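Local coordinates for protein aldehyde dehydrogenase (Bartonella henselae, PDB 3I44) that probably oxidises aldehydes to carboxylic acids with a nicotinamide dinucleotide as electron acceptor, as other members of the aldehyde dehydrogenase family do, at residues A161-M175 with G189-S203. The protein carries 1 engineered substitution. Residues are numbered along the deposited sequence; the frame is centred on the assembly and turned at random.
Sequences AIGVVGLITPWNWPM and GCTMVLKPSEIAPLS. With NA (sodium ion), chain B.
Trp171 reaches Ser197, Ile199 and Ala200 with successive parts of its side chain. Its CB rests on Ala200 CB at 3.5 Å, a close approach that suits a small methyl. With chi1 at 48°, CG sits between the backbone N and the carbonyl carbon, and the indole lies beside Ile199. The terminal methyl of Ile199 makes a CH-pi contact over the five-membered ring, CD1 lying 3.8 Å from its centroid. Ser197 OG meets the ring edge in plane, 3.6 Å from Trp171 CD1. Further out, Trp171 NE1 is 3.9 Å from Ile199 CD1. Asn172 CB covers the opposite face, and Gln301 and Val346 also touch the side chain. Ile199 O binds the sodium ion at 2.3 Å, together with Glu112 O, Ile46 O and two waters.

Leading into these loops, strands 164-168 and 191-195 run parallel, joined by helix 174-188 in a beta-alpha-beta unit of the Rossmann-like domain that in this family binds the dinucleotide. Backbone hydrogen bonds run from Val193 N to Val165 O and from Lys195 N to Leu167 O, both 2.9 Å. Leu167 CD1 packs on Met192 SD at 3.9 Å, apolar chains suited to the side covered by that helix. A water bridges Thr169 OG1, Pro170 O and Ser197 N where regular strand pairing gives out.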
loop_
_atom_site.group_PDB
_atom_site.type_symbol
_atom_site.label_atom_id
_atom_site.label_comp_id
_atom_site.label_asym_id
_atom_site.label_seq_id
_atom_site.Cartn_x
_atom_site.Cartn_y
_atom_site.Cartn_z
ATOM N N ALA A 161 13.997 -3.690 -8.106
ATOM C CA ALA A 161 12.850 -4.379 -8.688
ATOM C C ALA A 161 12.074 -5.149 -7.591
ATOM O O ALA A 161 12.659 -5.958 -6.878
ATOM C CB ALA A 161 13.312 -5.333 -9.774
ATOM N N ILE A 162 10.773 -4.897 -7.464
ATOM C CA ILE A 162 9.967 -5.588 -6.441
ATOM C C ILE A 162 9.994 -7.115 -6.665
ATOM O O ILE A 162 9.959 -7.889 -5.696
ATOM C CB ILE A 162 8.524 -5.008 -6.321
ATOM C CG1 ILE A 162 7.919 -5.384 -4.958
ATOM C CG2 ILE A 162 7.632 -5.464 -7.484
ATOM C CD1 ILE A 162 6.634 -4.556 -4.504
ATOM N N GLY A 163 10.114 -7.534 -7.921
ATOM C CA GLY A 163 10.174 -8.962 -8.259
ATOM C C GLY A 163 9.304 -9.344 -9.440
ATOM O O GLY A 163 9.177 -8.592 -10.403
ATOM N N VAL A 164 8.707 -10.541 -9.365
ATOM C CA VAL A 164 7.842 -11.050 -10.390
ATOM C C VAL A 164 6.456 -10.561 -10.035
ATOM O O VAL A 164 6.036 -10.708 -8.916
ATOM C CB VAL A 164 7.876 -12.599 -10.493
ATOM C CG1 VAL A 164 7.111 -13.050 -11.717
ATOM C CG2 VAL A 164 9.313 -13.149 -10.567
ATOM N N VAL A 165 5.750 -9.958 -10.989
ATOM C CA VAL A 165 4.492 -9.294 -10.713
ATOM C C VAL A 165 3.359 -9.804 -11.561
ATOM O O VAL A 165 3.542 -10.280 -12.697
ATOM C CB VAL A 165 4.645 -7.762 -10.845
ATOM C CG1 VAL A 165 5.818 -7.315 -9.949
ATOM C CG2 VAL A 165 4.916 -7.351 -12.311
ATOM N N GLY A 166 2.161 -9.675 -10.987
ATOM C CA GLY A 166 0.901 -9.985 -11.675
ATOM C C GLY A 166 0.163 -8.741 -12.110
ATOM O O GLY A 166 -0.036 -7.812 -11.321
ATOM N N LEU A 167 -0.243 -8.726 -13.374
ATOM C CA LEU A 167 -0.898 -7.581 -13.998
ATOM C C LEU A 167 -2.246 -8.005 -14.524
ATOM O O LEU A 167 -2.331 -8.957 -15.282
ATOM C CB LEU A 167 -0.041 -7.016 -15.137
ATOM C CG LEU A 167 1.443 -6.709 -14.845
ATOM C CD1 LEU A 167 2.132 -6.058 -16.038
ATOM C CD2 LEU A 167 1.560 -5.789 -13.581
ATOM N N ILE A 168 -3.304 -7.283 -14.144
ATOM C CA ILE A 168 -4.664 -7.643 -14.563
ATOM C C ILE A 168 -5.377 -6.415 -15.074
ATOM O O ILE A 168 -5.448 -5.398 -14.372
ATOM C CB ILE A 168 -5.493 -8.282 -13.423
ATOM C CG1 ILE A 168 -4.864 -9.594 -12.977
ATOM C CG2 ILE A 168 -6.985 -8.487 -13.848
ATOM C CD1 ILE A 168 -5.471 -10.169 -11.677
ATOM N N THR A 169 -5.848 -6.492 -16.322
ATOM C CA THR A 169 -6.361 -5.307 -16.991
ATOM C C THR A 169 -7.792 -5.550 -17.479
ATOM O O THR A 169 -8.165 -6.682 -17.747
ATOM C CB THR A 169 -5.472 -4.941 -18.183
ATOM O OG1 THR A 169 -5.327 -6.078 -19.024
ATOM C CG2 THR A 169 -4.079 -4.483 -17.731
ATOM N N PRO A 170 -8.579 -4.483 -17.642
ATOM C CA PRO A 170 -9.967 -4.614 -18.060
ATOM C C PRO A 170 -10.149 -4.340 -19.570
ATOM O O PRO A 170 -9.158 -4.295 -20.321
ATOM C CB PRO A 170 -10.641 -3.553 -17.202
ATOM C CG PRO A 170 -9.630 -2.452 -17.176
ATOM C CD PRO A 170 -8.265 -3.079 -17.342
ATOM N N TRP A 171 -11.408 -4.138 -19.983
ATOM C CA TRP A 171 -11.815 -4.041 -21.401
ATOM C C TRP A 171 -12.128 -2.634 -21.901
ATOM O O TRP A 171 -12.321 -2.447 -23.094
ATOM C CB TRP A 171 -13.078 -4.912 -21.623
ATOM C CG TRP A 171 -14.113 -4.664 -20.586
ATOM C CD1 TRP A 171 -14.278 -5.342 -19.416
ATOM C CD2 TRP A 171 -15.069 -3.599 -20.565
ATOM N NE1 TRP A 171 -15.310 -4.805 -18.700
ATOM C CE2 TRP A 171 -15.815 -3.731 -19.381
ATOM C CE3 TRP A 171 -15.396 -2.575 -21.458
ATOM C CZ2 TRP A 171 -16.853 -2.877 -19.059
ATOM C CZ3 TRP A 171 -16.409 -1.732 -21.145
ATOM C CH2 TRP A 171 -17.137 -1.879 -19.953
ATOM N N ASN A 172 -12.268 -1.666 -21.002
ATOM C CA ASN A 172 -12.811 -0.372 -21.369
ATOM C C ASN A 172 -11.821 0.605 -22.002
ATOM O O ASN A 172 -12.220 1.382 -22.853
ATOM C CB ASN A 172 -13.566 0.285 -20.205
ATOM C CG ASN A 172 -12.684 0.609 -19.010
ATOM O OD1 ASN A 172 -11.813 -0.174 -18.645
ATOM N ND2 ASN A 172 -12.938 1.743 -18.370
ATOM N N TRP A 173 -10.574 0.599 -21.554
ATOM C CA TRP A 173 -9.530 1.412 -22.139
ATOM C C TRP A 173 -8.279 0.511 -22.190
ATOM O O TRP A 173 -7.264 0.765 -21.497
ATOM C CB TRP A 173 -9.295 2.661 -21.283
ATOM C CG TRP A 173 -10.275 3.770 -21.495
ATOM C CD1 TRP A 173 -11.332 4.098 -20.701
ATOM C CD2 TRP A 173 -10.241 4.732 -22.532
ATOM N NE1 TRP A 173 -11.981 5.206 -21.202
ATOM C CE2 TRP A 173 -11.330 5.603 -22.339
ATOM C CE3 TRP A 173 -9.390 4.947 -23.622
ATOM C CZ2 TRP A 173 -11.585 6.671 -23.187
ATOM C CZ3 TRP A 173 -9.655 6.008 -24.473
ATOM C CH2 TRP A 173 -10.740 6.851 -24.254
ATOM N N PRO A 174 -8.358 -0.567 -22.984
ATOM C CA PRO A 174 -7.382 -1.664 -22.830
ATOM C C PRO A 174 -5.887 -1.276 -22.958
ATOM O O PRO A 174 -5.104 -1.683 -22.125
ATOM C CB PRO A 174 -7.800 -2.672 -23.912
ATOM C CG PRO A 174 -8.818 -1.960 -24.790
ATOM C CD PRO A 174 -9.426 -0.878 -23.948
ATOM N N MET A 175 -5.493 -0.522 -23.981
ATOM C CA MET A 175 -4.091 -0.175 -24.178
ATOM C C MET A 175 -3.657 0.910 -23.215
ATOM O O MET A 175 -2.493 0.920 -22.814
ATOM C CB MET A 175 -3.786 0.287 -25.610
ATOM C CG MET A 175 -3.352 -0.787 -26.560
ATOM S SD MET A 175 -2.120 -1.921 -25.931
ATOM C CE MET A 175 -3.189 -3.271 -25.440
ATOM N N GLY A 189 12.764 -3.181 -13.828
ATOM C CA GLY A 189 13.537 -4.442 -13.810
ATOM C C GLY A 189 12.748 -5.680 -13.361
ATOM O O GLY A 189 13.350 -6.724 -13.022
ATOM N N CYS A 190 11.425 -5.562 -13.330
ATOM C CA CYS A 190 10.540 -6.684 -12.997
ATOM C C CYS A 190 10.256 -7.547 -14.206
ATOM O O CYS A 190 10.335 -7.072 -15.328
ATOM C CB CYS A 190 9.206 -6.185 -12.460
ATOM S SG CYS A 190 9.312 -5.312 -10.926
ATOM N N THR A 191 9.870 -8.795 -13.967
ATOM C CA THR A 191 9.240 -9.654 -14.975
ATOM C C THR A 191 7.767 -9.831 -14.550
ATOM O O THR A 191 7.366 -9.472 -13.412
ATOM C CB THR A 191 9.972 -11.005 -15.088
ATOM O OG1 THR A 191 9.865 -11.689 -13.845
ATOM C CG2 THR A 191 11.491 -10.798 -15.408
ATOM N N MET A 192 6.930 -10.333 -15.446
ATOM C CA MET A 192 5.472 -10.180 -15.237
ATOM C C MET A 192 4.626 -11.221 -15.946
ATOM O O MET A 192 5.029 -11.750 -16.974
ATOM C CB MET A 192 4.997 -8.787 -15.698
ATOM C CG MET A 192 5.211 -8.516 -17.179
ATOM S SD MET A 192 5.649 -6.779 -17.541
ATOM C CE MET A 192 7.329 -6.754 -16.929
ATOM N N VAL A 193 3.452 -11.477 -15.377
ATOM C CA VAL A 193 2.389 -12.205 -16.045
ATOM C C VAL A 193 1.178 -11.290 -16.133
ATOM O O VAL A 193 0.670 -10.801 -15.114
ATOM C CB VAL A 193 2.014 -13.515 -15.338
ATOM C CG1 VAL A 193 0.858 -14.240 -16.111
ATOM C CG2 VAL A 193 3.245 -14.418 -15.242
ATOM N N LEU A 194 0.749 -11.038 -17.366
ATOM C CA LEU A 194 -0.444 -10.254 -17.665
ATOM C C LEU A 194 -1.618 -11.192 -17.987
ATOM O O LEU A 194 -1.476 -12.125 -18.805
ATOM C CB LEU A 194 -0.187 -9.332 -18.852
ATOM C CG LEU A 194 -1.402 -8.597 -19.471
ATOM C CD1 LEU A 194 -1.995 -7.617 -18.490
ATOM C CD2 LEU A 194 -1.042 -7.909 -20.792
ATOM N N LYS A 195 -2.741 -10.969 -17.319
ATOM C CA LYS A 195 -4.023 -11.574 -17.725
ATOM C C LYS A 195 -4.950 -10.467 -18.183
ATOM O O LYS A 195 -5.476 -9.716 -17.349
ATOM C CB LYS A 195 -4.683 -12.336 -16.565
ATOM C CG LYS A 195 -5.966 -13.086 -16.997
ATOM C CD LYS A 195 -6.975 -13.257 -15.874
ATOM C CE LYS A 195 -7.825 -12.011 -15.696
ATOM N NZ LYS A 195 -8.656 -11.683 -16.897
ATOM N N PRO A 196 -5.180 -10.357 -19.510
ATOM C CA PRO A 196 -6.080 -9.265 -19.880
ATOM C C PRO A 196 -7.541 -9.655 -19.714
ATOM O O PRO A 196 -7.828 -10.761 -19.249
ATOM C CB PRO A 196 -5.743 -9.028 -21.351
ATOM C CG PRO A 196 -5.263 -10.333 -21.818
ATOM C CD PRO A 196 -4.492 -10.900 -20.691
ATOM N N SER A 197 -8.453 -8.752 -20.084
ATOM C CA SER A 197 -9.870 -9.026 -19.958
ATOM C C SER A 197 -10.292 -10.054 -20.990
ATOM O O SER A 197 -9.928 -9.961 -22.156
ATOM C CB SER A 197 -10.673 -7.765 -20.121
ATOM O OG SER A 197 -12.055 -8.085 -20.224
ATOM N N GLU A 198 -11.064 -11.033 -20.550
ATOM C CA GLU A 198 -11.471 -12.122 -21.429
ATOM C C GLU A 198 -12.542 -11.654 -22.420
ATOM O O GLU A 198 -12.728 -12.278 -23.451
ATOM C CB GLU A 198 -11.929 -13.368 -20.630
ATOM C CG GLU A 198 -13.258 -13.226 -19.900
ATOM C CD GLU A 198 -13.161 -12.586 -18.528
ATOM O OE1 GLU A 198 -12.161 -11.896 -18.193
ATOM O OE2 GLU A 198 -14.120 -12.776 -17.772
ATOM N N ILE A 199 -13.210 -10.532 -22.148
ATOM C CA ILE A 199 -14.136 -9.986 -23.139
ATOM C C ILE A 199 -13.492 -9.010 -24.125
ATOM O O ILE A 199 -14.148 -8.636 -25.091
ATOM C CB ILE A 199 -15.428 -9.414 -22.517
ATOM C CG1 ILE A 199 -15.199 -8.093 -21.840
ATOM C CG2 ILE A 199 -16.089 -10.440 -21.485
ATOM C CD1 ILE A 199 -16.513 -7.430 -21.371
ATOM N N ALA A 200 -12.227 -8.615 -23.912
ATOM C CA ALA A 200 -11.489 -7.768 -24.885
ATOM C C ALA A 200 -9.980 -8.051 -24.832
ATOM O O ALA A 200 -9.184 -7.164 -24.483
ATOM C CB ALA A 200 -11.751 -6.271 -24.598
ATOM N N PRO A 201 -9.574 -9.306 -25.120
ATOM C CA PRO A 201 -8.188 -9.725 -24.937
ATOM C C PRO A 201 -7.304 -9.510 -26.156
ATOM O O PRO A 201 -6.069 -9.597 -26.048
ATOM C CB PRO A 201 -8.333 -11.233 -24.719
ATOM C CG PRO A 201 -9.410 -11.588 -25.639
ATOM C CD PRO A 201 -10.406 -10.425 -25.585
ATOM N N LEU A 202 -7.914 -9.286 -27.307
ATOM C CA LEU A 202 -7.168 -9.279 -28.550
ATOM C C LEU A 202 -6.137 -8.135 -28.612
ATOM O O LEU A 202 -5.031 -8.326 -29.113
ATOM C CB LEU A 202 -8.104 -9.260 -29.762
ATOM C CG LEU A 202 -9.114 -10.416 -29.930
ATOM C CD1 LEU A 202 -9.983 -10.166 -31.148
ATOM C CD2 LEU A 202 -8.462 -11.809 -30.008
ATOM N N SER A 203 -6.479 -6.977 -28.060
ATOM C CA SER A 203 -5.571 -5.845 -28.093
ATOM C C SER A 203 -4.297 -6.184 -27.335
ATOM O O SER A 203 -3.216 -5.902 -27.821
ATOM C CB SER A 203 -6.238 -4.576 -27.572
ATOM O OG SER A 203 -6.922 -4.774 -26.349
HETATM NA NA NA B . -15.839 -8.363 -26.657
HETATM O O HOH W 1 -7.209 -6.040 -21.104
HETATM O O HOH W 2 -17.598 -8.029 -25.706
HETATM O O HOH W 3 -16.587 -10.703 -25.654
#